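PDB 2AR1: hypothetical protein from Leishmania major, which is of unknown function but carries an EVE domain of the PUA clan, consistent with recognition of modified bases in nucleic acids. Local coordinates for residues R85-D90 with K113-K118; Y50-N55 with R147-Q152; Y21-S26 with M141-Q146. All coordinates share one frame; numbering follows the deposited sequence.

Interaction 1 of 3, residues R85-D90 with K113-K118; sequences RLAYDD and KMVDVK
Tyr88 with Met114 and Arg85 with Asp116 are the hydrogen-bonded pairs of an antiparallel strand contact, 86-89 against 113-118, next to the edge strand 41-43 of the mixed sheet. Tyr88 N donates to Met114 O at 2.8 Å, and Met114 N returns a bond to Tyr88 O at 2.7 Å. Between Tyr88 and Arg85 the register slips by one residue, a beta bulge. Arg85 and Asp116 are held by two weak backbone bonds, and Met114 O also takes a CA-H...O contact from Ala87 CA.

The side chains of Tyr88, Met114 and Asp116 stand on one face. Both Tyr88 and Met114 place CG between the backbone N and the carbonyl carbon (chi1 59° and 66°), and their side chains cross obliquely in a Met-aromatic contact. Met114 CG lies over one ring face near the rim, SD is 5.1 Å from the ring centroid, and the methyl CE comes to 3.3 Å from Tyr88 CE2. At the ring edge Tyr88 OH donates to Asp116 OD1 at 2.5 Å, on the syn side of a carboxylate turned 86° from the ring.

In the mixed sheet of the EVE domain, Pro43 of strand 41-43 packs on all three side chains. The bent chain of Lys113 runs alongside Asp89, and NZ meets Asp89 OD1 at 2.6 Å in a salt bridge, from above the carboxylate plane; NZ also donates to Asn110 O. Asp90 OD1 lies 3.5 Å from Met114 SD; the Asp90 carboxylate is hydrogen-bonded to Thr92 OG1 and Gly46 N and salt-bridged to Arg48.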
loop_
_atom_site.group_PDB
_atom_site.type_symbol
_atom_site.label_atom_id
_atom_site.label_comp_id
_atom_site.label_asym_id
_atom_site.label_seq_id
_atom_site.Cartn_x
_atom_site.Cartn_y
_atom_site.Cartn_z
ATOM N N ARG A 85 -2.889 0.803 -12.918
ATOM C CA ARG A 85 -2.711 -0.286 -13.846
ATOM C C ARG A 85 -2.799 -1.610 -13.093
ATOM O O ARG A 85 -2.280 -1.745 -11.992
ATOM C CB ARG A 85 -1.348 -0.241 -14.500
ATOM C CG ARG A 85 -1.343 -1.128 -15.770
ATOM C CD ARG A 85 -0.001 -1.485 -16.343
ATOM N NE ARG A 85 -0.146 -2.151 -17.663
ATOM C CZ ARG A 85 -0.504 -3.436 -17.849
ATOM N NH1 ARG A 85 -0.820 -4.281 -16.816
ATOM N NH2 ARG A 85 -0.546 -3.892 -19.103
ATOM N N LEU A 86 -3.388 -2.605 -13.761
ATOM C CA LEU A 86 -3.427 -3.933 -13.213
ATOM C C LEU A 86 -2.068 -4.624 -13.115
ATOM O O LEU A 86 -1.161 -4.302 -13.838
ATOM C CB LEU A 86 -4.316 -4.792 -14.088
ATOM C CG LEU A 86 -5.806 -4.493 -14.196
ATOM C CD1 LEU A 86 -6.405 -5.457 -15.146
ATOM C CD2 LEU A 86 -6.479 -4.612 -12.868
ATOM N N ALA A 87 -2.003 -5.661 -12.272
ATOM C CA ALA A 87 -0.758 -6.326 -11.943
ATOM C C ALA A 87 0.002 -6.894 -13.157
ATOM O O ALA A 87 -0.587 -7.438 -14.122
ATOM C CB ALA A 87 -1.008 -7.401 -10.890
ATOM N N TYR A 88 1.306 -6.642 -13.179
ATOM C CA TYR A 88 2.177 -7.135 -14.192
ATOM C C TYR A 88 3.459 -7.574 -13.528
ATOM O O TYR A 88 3.649 -7.324 -12.348
ATOM C CB TYR A 88 2.436 -6.046 -15.241
ATOM C CG TYR A 88 3.055 -4.737 -14.761
ATOM C CD1 TYR A 88 2.284 -3.759 -14.164
ATOM C CD2 TYR A 88 4.406 -4.474 -14.986
ATOM C CE1 TYR A 88 2.855 -2.548 -13.748
ATOM C CE2 TYR A 88 4.990 -3.284 -14.551
ATOM C CZ TYR A 88 4.191 -2.327 -13.959
ATOM O OH TYR A 88 4.773 -1.104 -13.558
ATOM N N ASP A 89 4.347 -8.200 -14.283
ATOM C CA ASP A 89 5.557 -8.794 -13.701
ATOM C C ASP A 89 6.430 -7.754 -13.045
ATOM O O ASP A 89 6.664 -6.687 -13.632
ATOM C CB ASP A 89 6.362 -9.563 -14.739
ATOM C CG ASP A 89 5.820 -10.964 -14.984
ATOM O OD1 ASP A 89 4.619 -11.282 -14.714
ATOM O OD2 ASP A 89 6.659 -11.762 -15.414
ATOM N N ASP A 90 6.847 -8.027 -11.811
ATOM C CA ASP A 90 7.750 -7.125 -11.091
ATOM C C ASP A 90 9.179 -7.382 -11.534
ATOM O O ASP A 90 9.880 -8.222 -10.972
ATOM C CB ASP A 90 7.654 -7.304 -9.585
ATOM C CG ASP A 90 8.546 -6.363 -8.852
ATOM O OD1 ASP A 90 9.328 -5.690 -9.524
ATOM O OD2 ASP A 90 8.459 -6.339 -7.642
ATOM N N LYS A 113 4.604 -9.917 -8.893
ATOM C CA LYS A 113 3.693 -9.077 -9.679
ATOM C C LYS A 113 3.496 -7.743 -8.989
ATOM O O LYS A 113 3.661 -7.637 -7.747
ATOM C CB LYS A 113 2.332 -9.761 -9.859
ATOM C CG LYS A 113 2.407 -11.125 -10.376
ATOM C CD LYS A 113 2.939 -11.193 -11.779
ATOM C CE LYS A 113 2.786 -12.620 -12.247
ATOM N NZ LYS A 113 3.988 -13.156 -12.955
ATOM N N MET A 114 3.153 -6.707 -9.762
ATOM C CA MET A 114 2.924 -5.423 -9.146
ATOM C C MET A 114 1.958 -4.594 -9.980
ATOM O O MET A 114 1.919 -4.699 -11.197
ATOM C CB MET A 114 4.223 -4.666 -9.008
ATOM C CG MET A 114 4.853 -4.280 -10.288
ATOM S SD MET A 114 6.525 -3.694 -10.166
ATOM C CE MET A 114 6.922 -3.323 -11.873
ATOM N N VAL A 115 1.212 -3.762 -9.260
ATOM C CA VAL A 115 0.384 -2.711 -9.854
ATOM C C VAL A 115 1.140 -1.401 -9.943
ATOM O O VAL A 115 2.264 -1.286 -9.441
ATOM C CB VAL A 115 -0.940 -2.494 -9.107
ATOM C CG1 VAL A 115 -1.748 -3.819 -9.041
ATOM C CG2 VAL A 115 -0.693 -2.053 -7.662
ATOM N N ASP A 116 0.564 -0.484 -10.728
ATOM C CA ASP A 116 0.971 0.963 -10.692
ATOM C C ASP A 116 -0.026 1.718 -9.874
ATOM O O ASP A 116 -1.202 1.455 -9.928
ATOM C CB ASP A 116 1.007 1.575 -12.079
ATOM C CG ASP A 116 2.218 1.141 -12.914
ATOM O OD1 ASP A 116 3.098 0.391 -12.391
ATOM O OD2 ASP A 116 2.273 1.576 -14.092
ATOM N N VAL A 117 0.469 2.713 -9.107
ATOM C CA VAL A 117 -0.440 3.553 -8.320
ATOM C C VAL A 117 -0.141 4.992 -8.631
ATOM O O VAL A 117 0.938 5.313 -9.114
ATOM C CB VAL A 117 -0.365 3.356 -6.822
ATOM C CG1 VAL A 117 -0.763 1.957 -6.406
ATOM C CG2 VAL A 117 1.010 3.669 -6.253
ATOM N N LYS A 118 -1.136 5.820 -8.375
ATOM C CA LYS A 118 -1.016 7.259 -8.567
ATOM C C LYS A 118 -1.173 7.950 -7.221
ATOM O O LYS A 118 -1.880 7.472 -6.334
ATOM C CB LYS A 118 -1.997 7.823 -9.622
ATOM C CG LYS A 118 -3.406 8.097 -9.151
ATOM C CD LYS A 118 -4.106 9.011 -10.170
ATOM C CE LYS A 118 -5.580 8.723 -10.244
ATOM N NZ LYS A 118 -6.282 9.832 -11.037
#

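Interaction 2 of 3, residues Y50-N55 with R147-Q152; sequences YAARNN and RRLSVQ. Unlike the reference sequence in segment 147-152: Arg147 (reference Ser).
Helix 50-58 of the EVE domain packs here on the edge strand 151-154 of the mixed sheet and on the loop leading into it, with Ala51, Ala52 and Asn55 meeting Leu149 and Val151. Two alanines let the helix come close: the CA atoms of Ala52 and Val151 are 4.7 Å apart. Leu149 has CG anti to its backbone N (chi1 -170°), which carries CD1 to the helix, where it touches Ala51 CB at 3.6 Å and lies beside Ala52 N. Further along, Val151 sets CB against Ala52, 3.9 Å from Ala52 CB and 3.6 Å from Ala52 O, while its CG1 reaches Asn55 CB. Ser150 adds only OG, against Ala52 CB.

Earlier in the loop, the bent chain of Arg148 brings its guanidinium obliquely to Ala51 CB, with NH2 as the nearer nitrogen. Beyond the strand lies 21-26: Leu24 packs on Val151 and Trp22 on Asn55, so the helix also meets the next strand of the sheet. The loop is braced from within by Gln152 NE2, which donates to Leu149 O.

One direct polar bond joins helix to strand. The side chain of Asn55 crosses that of Leu149 at about a right angle, and Asn55 ND2 donates to Val151 O at 2.7 Å, nearly straight at 172°, with the acceptor in the amide plane and the donor tilted 25° from the carbonyl plane.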
loop_
_atom_site.group_PDB
_atom_site.type_symbol
_atom_site.label_atom_id
_atom_site.label_comp_id
_atom_site.label_asym_id
_atom_site.label_seq_id
_atom_site.Cartn_x
_atom_site.Cartn_y
_atom_site.Cartn_z
ATOM N N TYR A 50 3.947 -13.668 -0.667
ATOM C CA TYR A 50 3.050 -14.162 -1.688
ATOM C C TYR A 50 1.546 -13.789 -1.488
ATOM O O TYR A 50 0.783 -13.581 -2.437
ATOM C CB TYR A 50 3.144 -15.713 -1.707
ATOM C CG TYR A 50 4.515 -16.267 -2.058
ATOM C CD1 TYR A 50 5.037 -16.125 -3.323
ATOM C CD2 TYR A 50 5.295 -16.994 -1.077
ATOM C CE1 TYR A 50 6.275 -16.623 -3.650
ATOM C CE2 TYR A 50 6.568 -17.481 -1.391
ATOM C CZ TYR A 50 7.048 -17.300 -2.694
ATOM O OH TYR A 50 8.292 -17.795 -3.019
ATOM N N ALA A 51 1.106 -13.772 -0.248
ATOM C CA ALA A 51 -0.236 -13.289 0.097
ATOM C C ALA A 51 -0.389 -11.863 -0.351
ATOM O O ALA A 51 -1.397 -11.531 -0.990
ATOM C CB ALA A 51 -0.491 -13.396 1.608
ATOM N N ALA A 52 0.611 -11.010 -0.087
ATOM C CA ALA A 52 0.546 -9.616 -0.551
ATOM C C ALA A 52 0.515 -9.503 -2.079
ATOM O O ALA A 52 -0.189 -8.650 -2.686
ATOM C CB ALA A 52 1.705 -8.902 -0.015
ATOM N N ARG A 53 1.358 -10.297 -2.713
ATOM C CA ARG A 53 1.372 -10.416 -4.158
ATOM C C ARG A 53 -0.031 -10.754 -4.723
ATOM O O ARG A 53 -0.470 -10.226 -5.762
ATOM C CB ARG A 53 2.396 -11.481 -4.573
ATOM C CG ARG A 53 2.454 -11.648 -6.109
ATOM C CD ARG A 53 2.873 -12.936 -6.609
ATOM N NE ARG A 53 1.784 -13.887 -6.559
ATOM C CZ ARG A 53 1.708 -15.012 -7.268
ATOM N NH1 ARG A 53 2.648 -15.370 -8.129
ATOM N NH2 ARG A 53 0.682 -15.804 -7.082
ATOM N N ASN A 54 -0.692 -11.718 -4.065
ATOM C CA ASN A 54 -2.016 -12.153 -4.481
ATOM C C ASN A 54 -3.058 -11.054 -4.282
ATOM O O ASN A 54 -3.937 -10.859 -5.152
ATOM C CB ASN A 54 -2.354 -13.432 -3.729
ATOM C CG ASN A 54 -1.712 -14.626 -4.369
ATOM O OD1 ASN A 54 -1.187 -14.493 -5.470
ATOM N ND2 ASN A 54 -1.745 -15.795 -3.717
ATOM N N ASN A 55 -2.947 -10.315 -3.182
ATOM C CA ASN A 55 -3.745 -9.068 -2.985
ATOM C C ASN A 55 -3.534 -8.059 -4.150
ATOM O O ASN A 55 -4.511 -7.580 -4.785
ATOM C CB ASN A 55 -3.550 -8.473 -1.601
ATOM C CG ASN A 55 -4.251 -9.269 -0.500
ATOM O OD1 ASN A 55 -5.161 -10.107 -0.822
ATOM N ND2 ASN A 55 -3.779 -9.151 0.751
ATOM N N ARG A 147 1.181 -9.398 10.091
ATOM C CA ARG A 147 2.330 -8.495 10.065
ATOM C C ARG A 147 3.147 -8.505 8.772
ATOM O O ARG A 147 3.533 -7.434 8.295
ATOM C CB ARG A 147 3.160 -8.677 11.336
ATOM C CG ARG A 147 2.302 -8.293 12.556
ATOM C CD ARG A 147 1.764 -9.461 13.377
ATOM N NE ARG A 147 1.495 -8.946 14.728
ATOM C CZ ARG A 147 2.230 -9.183 15.819
ATOM N NH1 ARG A 147 3.281 -10.004 15.797
ATOM N NH2 ARG A 147 1.887 -8.615 16.968
ATOM N N ARG A 148 3.287 -9.656 8.126
ATOM C CA ARG A 148 4.112 -9.738 6.897
ATOM C C ARG A 148 3.338 -9.266 5.644
ATOM O O ARG A 148 3.886 -9.121 4.515
ATOM C CB ARG A 148 4.808 -11.117 6.704
ATOM C CG ARG A 148 4.296 -12.358 7.501
ATOM C CD ARG A 148 3.563 -13.402 6.615
ATOM N NE ARG A 148 2.197 -12.980 6.276
ATOM C CZ ARG A 148 1.397 -13.565 5.377
ATOM N NH1 ARG A 148 1.797 -14.627 4.658
ATOM N NH2 ARG A 148 0.177 -13.058 5.200
ATOM N N LEU A 149 2.077 -8.941 5.876
ATOM C CA LEU A 149 1.174 -8.681 4.791
ATOM C C LEU A 149 1.321 -7.236 4.440
ATOM O O LEU A 149 0.706 -6.382 5.078
ATOM C CB LEU A 149 -0.255 -9.013 5.221
ATOM C CG LEU A 149 -1.268 -9.006 4.083
ATOM C CD1 LEU A 149 -0.941 -10.090 3.008
ATOM C CD2 LEU A 149 -2.646 -9.206 4.676
ATOM N N SER A 150 2.092 -6.954 3.400
ATOM C CA SER A 150 2.412 -5.543 3.039
ATOM C C SER A 150 1.411 -4.931 2.097
ATOM O O SER A 150 1.472 -3.723 1.814
ATOM C CB SER A 150 3.766 -5.445 2.375
ATOM O OG SER A 150 3.900 -6.384 1.369
ATOM N N VAL A 151 0.498 -5.747 1.593
ATOM C CA VAL A 151 -0.607 -5.291 0.751
ATOM C C VAL A 151 -1.880 -5.914 1.340
ATOM O O VAL A 151 -2.013 -7.148 1.302
ATOM C CB VAL A 151 -0.432 -5.662 -0.712
ATOM C CG1 VAL A 151 -1.635 -5.220 -1.485
ATOM C CG2 VAL A 151 0.790 -5.044 -1.346
ATOM N N GLN A 152 -2.767 -5.124 1.925
ATOM C CA GLN A 152 -3.899 -5.585 2.719
ATOM C C GLN A 152 -5.246 -5.067 2.230
ATOM O O GLN A 152 -5.358 -3.885 1.841
ATOM C CB GLN A 152 -3.711 -5.194 4.195
ATOM C CG GLN A 152 -2.294 -5.288 4.710
ATOM C CD GLN A 152 -2.174 -4.701 6.081
ATOM O OE1 GLN A 152 -3.074 -3.940 6.521
ATOM N NE2 GLN A 152 -1.059 -4.999 6.762
#

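Interaction 3 of 3, residues Y21-S26 with M141-Q146; sequences YWLLKS and MALFTQ
Apolar packing joins Leu23 and Lys25 of strand 21-26 to the short, weakly bonded helix 142-145, which lies against one face of the sheet in the EVE domain. Both leucines hold CG anti to the backbone N (chi1 179° for Leu23, -172° for Leu143) and cross at about a right angle. Their tips meet, Leu23 CD1 standing 4.1 Å from Leu143 CD2 and almost as near to Leu143 CD1. Met141 extends its methyl CE to the same Leu23 CD1, at 4.2 Å. From the other branch of Leu143, CD1 packs on Lys25 CE. Tyr68 of strand 64-69 and Gln152 also touch Leu143, and Leu129 and Leu132 of helix 129-132 bring it further apolar cover.

The polar link is mediated by water. Lys25 NZ donates to a water at 2.6 Å, and that water donates in turn to Gln146 O at 2.7 Å and to Leu143 O at 3.1 Å. Lys25 NZ also bonds directly to Arg147 O.

Lys25 therefore serves two roles: its methylene chain joins the leucine packing, while its ammonium is satisfied by Arg147 O and by the water that bridges to carbonyls in and just after the helix, surroundings that would probably suit a positive charge.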
loop_
_atom_site.group_PDB
_atom_site.type_symbol
_atom_site.label_atom_id
_atom_site.label_comp_id
_atom_site.label_asym_id
_atom_site.label_seq_id
_atom_site.Cartn_x
_atom_site.Cartn_y
_atom_site.Cartn_z
ATOM N N TYR A 21 -10.774 -1.183 -1.661
ATOM C CA TYR A 21 -9.905 -0.369 -0.823
ATOM C C TYR A 21 -8.811 -1.229 -0.309
ATOM O O TYR A 21 -9.064 -2.420 0.049
ATOM C CB TYR A 21 -10.669 0.248 0.398
ATOM C CG TYR A 21 -12.017 0.839 -0.073
ATOM C CD1 TYR A 21 -13.153 0.072 -0.117
ATOM C CD2 TYR A 21 -12.162 2.215 -0.386
ATOM C CE1 TYR A 21 -14.390 0.546 -0.518
ATOM C CE2 TYR A 21 -13.364 2.678 -0.764
ATOM C CZ TYR A 21 -14.492 1.881 -0.871
ATOM O OH TYR A 21 -15.713 2.410 -1.321
ATOM N N TRP A 22 -7.625 -0.650 -0.166
ATOM C CA TRP A 22 -6.413 -1.392 0.286
ATOM C C TRP A 22 -5.485 -0.526 1.087
ATOM O O TRP A 22 -5.540 0.711 1.001
ATOM C CB TRP A 22 -5.624 -1.874 -0.933
ATOM C CG TRP A 22 -6.484 -2.618 -1.948
ATOM C CD1 TRP A 22 -7.164 -2.072 -2.991
ATOM C CD2 TRP A 22 -6.748 -4.045 -2.004
ATOM N NE1 TRP A 22 -7.822 -3.066 -3.706
ATOM C CE2 TRP A 22 -7.571 -4.274 -3.114
ATOM C CE3 TRP A 22 -6.331 -5.134 -1.223
ATOM C CZ2 TRP A 22 -8.016 -5.527 -3.449
ATOM C CZ3 TRP A 22 -6.753 -6.351 -1.553
ATOM C CH2 TRP A 22 -7.589 -6.567 -2.673
ATOM N N LEU A 23 -4.603 -1.223 1.790
ATOM C CA LEU A 23 -3.518 -0.533 2.443
ATOM C C LEU A 23 -2.187 -1.099 1.926
ATOM O O LEU A 23 -1.960 -2.342 1.972
ATOM C CB LEU A 23 -3.669 -0.698 3.972
ATOM C CG LEU A 23 -2.657 -0.082 4.902
ATOM C CD1 LEU A 23 -3.203 0.253 6.283
ATOM C CD2 LEU A 23 -1.343 -0.854 5.051
ATOM N N LEU A 24 -1.265 -0.220 1.604
ATOM C CA LEU A 24 0.042 -0.603 1.117
ATOM C C LEU A 24 1.069 -0.039 2.089
ATOM O O LEU A 24 1.101 1.185 2.349
ATOM C CB LEU A 24 0.249 -0.059 -0.306
ATOM C CG LEU A 24 -0.328 -0.974 -1.392
ATOM C CD1 LEU A 24 -1.761 -1.330 -1.097
ATOM C CD2 LEU A 24 -0.227 -0.271 -2.740
ATOM N N LYS A 25 1.946 -0.880 2.596
ATOM C CA LYS A 25 3.005 -0.473 3.520
ATOM C C LYS A 25 4.269 -0.118 2.735
ATOM O O LYS A 25 4.608 -0.794 1.743
ATOM C CB LYS A 25 3.328 -1.623 4.481
ATOM C CG LYS A 25 2.252 -1.912 5.450
ATOM C CD LYS A 25 2.801 -2.801 6.511
ATOM C CE LYS A 25 1.818 -3.753 7.022
ATOM N NZ LYS A 25 2.557 -4.453 8.171
ATOM N N SER A 26 4.961 0.949 3.175
ATOM C CA SER A 26 6.223 1.344 2.555
ATOM C C SER A 26 7.082 1.922 3.629
ATOM O O SER A 26 6.560 2.648 4.470
ATOM C CB SER A 26 6.014 2.331 1.396
ATOM O OG SER A 26 7.211 2.448 0.658
ATOM N N MET A 141 -9.250 -4.447 11.345
ATOM C CA MET A 141 -8.247 -4.283 10.265
ATOM C C MET A 141 -7.182 -5.403 10.329
ATOM O O MET A 141 -6.667 -5.830 11.357
ATOM C CB MET A 141 -7.518 -2.881 10.261
ATOM C CG MET A 141 -8.375 -1.662 10.180
ATOM S SD MET A 141 -7.300 -0.179 10.128
ATOM C CE MET A 141 -6.836 -0.187 8.407
ATOM N N ALA A 142 -6.883 -5.836 9.102
ATOM C CA ALA A 142 -5.795 -6.748 8.830
ATOM C C ALA A 142 -4.494 -6.225 9.302
ATOM O O ALA A 142 -3.598 -6.993 9.611
ATOM C CB ALA A 142 -5.712 -6.928 7.302
ATOM N N LEU A 143 -4.373 -4.904 9.268
ATOM C CA LEU A 143 -3.193 -4.239 9.779
ATOM C C LEU A 143 -2.752 -4.763 11.129
ATOM O O LEU A 143 -1.583 -4.962 11.386
ATOM C CB LEU A 143 -3.471 -2.727 9.855
ATOM C CG LEU A 143 -2.284 -1.847 10.188
ATOM C CD1 LEU A 143 -1.194 -1.991 9.158
ATOM C CD2 LEU A 143 -2.793 -0.451 10.295
ATOM N N PHE A 144 -3.708 -5.080 11.974
ATOM C CA PHE A 144 -3.419 -5.448 13.340
ATOM C C PHE A 144 -3.105 -6.944 13.455
ATOM O O PHE A 144 -2.257 -7.316 14.251
ATOM C CB PHE A 144 -4.582 -5.017 14.220
ATOM C CG PHE A 144 -4.876 -3.551 14.119
ATOM C CD1 PHE A 144 -3.845 -2.630 14.010
ATOM C CD2 PHE A 144 -6.183 -3.082 14.061
ATOM C CE1 PHE A 144 -4.132 -1.312 13.881
ATOM C CE2 PHE A 144 -6.455 -1.783 13.950
ATOM C CZ PHE A 144 -5.434 -0.898 13.823
ATOM N N THR A 145 -3.778 -7.757 12.630
ATOM C CA THR A 145 -3.651 -9.241 12.579
ATOM C C THR A 145 -2.317 -9.699 11.964
ATOM O O THR A 145 -1.557 -10.455 12.555
ATOM C CB THR A 145 -4.747 -9.814 11.604
ATOM O OG1 THR A 145 -6.042 -9.272 11.888
ATOM C CG2 THR A 145 -4.833 -11.328 11.638
ATOM N N GLN A 146 -2.069 -9.236 10.751
ATOM C CA GLN A 146 -1.190 -9.876 9.780
ATOM C C GLN A 146 0.049 -9.033 9.495
ATOM O O GLN A 146 0.004 -8.115 8.701
ATOM C CB GLN A 146 -1.940 -10.050 8.445
ATOM C CG GLN A 146 -3.404 -10.430 8.564
ATOM C CD GLN A 146 -3.752 -11.608 7.700
ATOM O OE1 GLN A 146 -3.144 -12.671 7.834
ATOM N NE2 GLN A 146 -4.739 -11.442 6.814
HETATM O O HOH W 1 0.370 -5.515 9.100
#

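From the N terminus, strand 21-26 comes first and is met only near the C-terminal part of the chain by 141-146, so interaction 3 spans most of the chain. Helix segment 50-55 follows and is met by 147-152 in interaction 2; these two long closures cross, since their segments alternate. Between them, 85-90 and 113-118 close the much shorter loop of interaction 1, which falls within both spans. Interactions 2 and 3 are neighbours, with centres about 8 Å apart: strand 151-154 pairs with 21-26 through Gln152 O and Leu23 N. Interaction 1 lies at the far part of the same sheet, touching interaction 2 where Arg53 CG packs on Lys113 N.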